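Local coordinates for protein major extracellular endoglucanase (Xanthomonas campestris pv. campestris, PDB 4TUF) that hydrolyses internal beta-1,4-glucosidic linkages in cellulose, lichenin and cereal beta-D-glucans as a secreted family 5 glycoside hydrolase, here represented by its catalytic domain, at residues 174-177 with 178-181. Sequence-based numbering, arbitrary orientation.
Sequences NKAA and ERGS. With 2HP (dihydrogenphosphate ion), chain H.
Two bends, at chi2 (-55°) and chi3 (-76°), turn the Lys175 chain toward the side of Glu178 as it rises from the helix, whereas Glu178 runs extended beyond CG, so the two side chains lie alongside one another and point the same way. Their charged ends form an i to i+3 salt bridge: Lys175 NZ is 3.1 Å from Glu178 OE2, on the syn side of that oxygen and 18° out of the carboxylate plane. Lys175 CD and CE also pass along the same oxygen, so the aliphatic chain shares the contact. The other carboxylate oxygen is held separately. A water donates to Glu178 OE1 at 3.0 Å and accepts from Asn174 ND2, linking residues i and i+4, while the backbone N of Asn225 gives OE1 a second hydrogen bond; Asn174 OD1 is hydrogen-bonded by the backbone N of Gly165. Two oxygens with different partners should restrict rotation of the carboxylate. On the far side of the Lys175 chain lies a dihydrogenphosphate ion, whose O3 comes within 3.6 Å of Lys175 CG; the ammonium itself is turned to Glu178. Arg179 bends at chi3 and brings one guanidinium face over the preceding turn, with Lys175 O 3.3 Å above the plane and Ala176 CA also over that face, both toward its rim. NH1 reaches Lys175 CB at 3.5 Å, and NE makes a salt bridge to Glu129 OE2, which would help hold the group there. Beneath run regular i to i+4 backbone bonds, from Glu178 N to Asn174 O through Ser181 N to Ala177 O (2.8 Å). An i to i+3 lysine-glutamate salt bridge over such bonds is a common alpha-helical arrangement, here on helix 173-187, which connects strands 149-153 and 192-195 in a beta-alpha-beta unit of the family 5 TIM barrel.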
loop_
_atom_site.group_PDB
_atom_site.type_symbol
_atom_site.label_atom_id
_atom_site.label_comp_id
_atom_site.label_asym_id
_atom_site.label_seq_id
_atom_site.Cartn_x
_atom_site.Cartn_y
_atom_site.Cartn_z
ATOM N N ASN A 174 4.014 16.414 -4.872
ATOM C CA ASN A 174 3.559 16.998 -3.611
ATOM C C ASN A 174 2.288 17.827 -3.785
ATOM O O ASN A 174 1.357 17.722 -2.993
ATOM C CB ASN A 174 4.657 17.858 -2.981
ATOM C CG ASN A 174 5.199 18.895 -3.932
ATOM O OD1 ASN A 174 5.538 18.584 -5.076
ATOM N ND2 ASN A 174 5.281 20.143 -3.471
ATOM N N LYS A 175 2.247 18.636 -4.835
ATOM C CA LYS A 175 1.088 19.479 -5.083
ATOM C C LYS A 175 -0.112 18.658 -5.546
ATOM O O LYS A 175 -1.254 18.949 -5.180
ATOM C CB LYS A 175 1.426 20.551 -6.114
ATOM C CG LYS A 175 2.639 21.380 -5.737
ATOM C CD LYS A 175 2.484 22.013 -4.362
ATOM C CE LYS A 175 1.538 23.195 -4.390
ATOM N NZ LYS A 175 1.589 23.938 -3.101
ATOM N N ALA A 176 0.147 17.633 -6.351
ATOM C CA ALA A 176 -0.918 16.755 -6.812
ATOM C C ALA A 176 -1.529 15.991 -5.639
ATOM O O ALA A 176 -2.726 15.709 -5.631
ATOM C CB ALA A 176 -0.403 15.801 -7.858
ATOM N N ALA A 177 -0.708 15.677 -4.639
ATOM C CA ALA A 177 -1.191 14.976 -3.450
ATOM C C ALA A 177 -2.046 15.890 -2.583
ATOM O O ALA A 177 -2.997 15.445 -1.942
ATOM C CB ALA A 177 -0.031 14.430 -2.650
ATOM N N GLU A 178 -1.695 17.171 -2.560
ATOM C CA GLU A 178 -2.486 18.163 -1.844
ATOM C C GLU A 178 -3.874 18.285 -2.458
ATOM O O GLU A 178 -4.871 18.366 -1.743
ATOM C CB GLU A 178 -1.782 19.515 -1.848
ATOM C CG GLU A 178 -0.469 19.502 -1.100
ATOM C CD GLU A 178 0.278 20.815 -1.197
ATOM O OE1 GLU A 178 1.299 20.971 -0.489
ATOM O OE2 GLU A 178 -0.154 21.685 -1.983
ATOM N N ARG A 179 -3.936 18.286 -3.787
ATOM C CA ARG A 179 -5.211 18.408 -4.483
ATOM C C ARG A 179 -6.041 17.129 -4.320
ATOM O O ARG A 179 -7.260 17.187 -4.177
ATOM C CB ARG A 179 -4.985 18.732 -5.965
ATOM C CG ARG A 179 -4.262 20.050 -6.192
ATOM C CD ARG A 179 -4.308 20.524 -7.644
ATOM N NE ARG A 179 -3.434 19.776 -8.548
ATOM C CZ ARG A 179 -2.123 19.976 -8.677
ATOM N NH1 ARG A 179 -1.516 20.893 -7.939
ATOM N NH2 ARG A 179 -1.413 19.253 -9.535
ATOM N N GLY A 180 -5.376 15.981 -4.330
ATOM C CA GLY A 180 -6.044 14.719 -4.061
ATOM C C GLY A 180 -6.561 14.665 -2.636
ATOM O O GLY A 180 -7.680 14.217 -2.381
ATOM N N SER A 181 -5.734 15.135 -1.709
ATOM C CA SER A 181 -6.105 15.231 -0.307
ATOM C C SER A 181 -7.388 16.046 -0.126
ATOM O O SER A 181 -8.341 15.591 0.508
ATOM C CB SER A 181 -4.959 15.855 0.493
ATOM O OG SER A 181 -5.251 15.881 1.877
HETATM P P 2HP H . 3.921 24.217 -8.272
HETATM O O1 2HP H . 2.411 24.307 -8.343
HETATM O O2 2HP H . 4.404 24.618 -6.893
HETATM O O3 2HP H . 4.359 22.800 -8.551
HETATM O O4 2HP H . 4.512 25.138 -9.319
HETATM O O HOH W 1 4.232 20.427 -0.707
#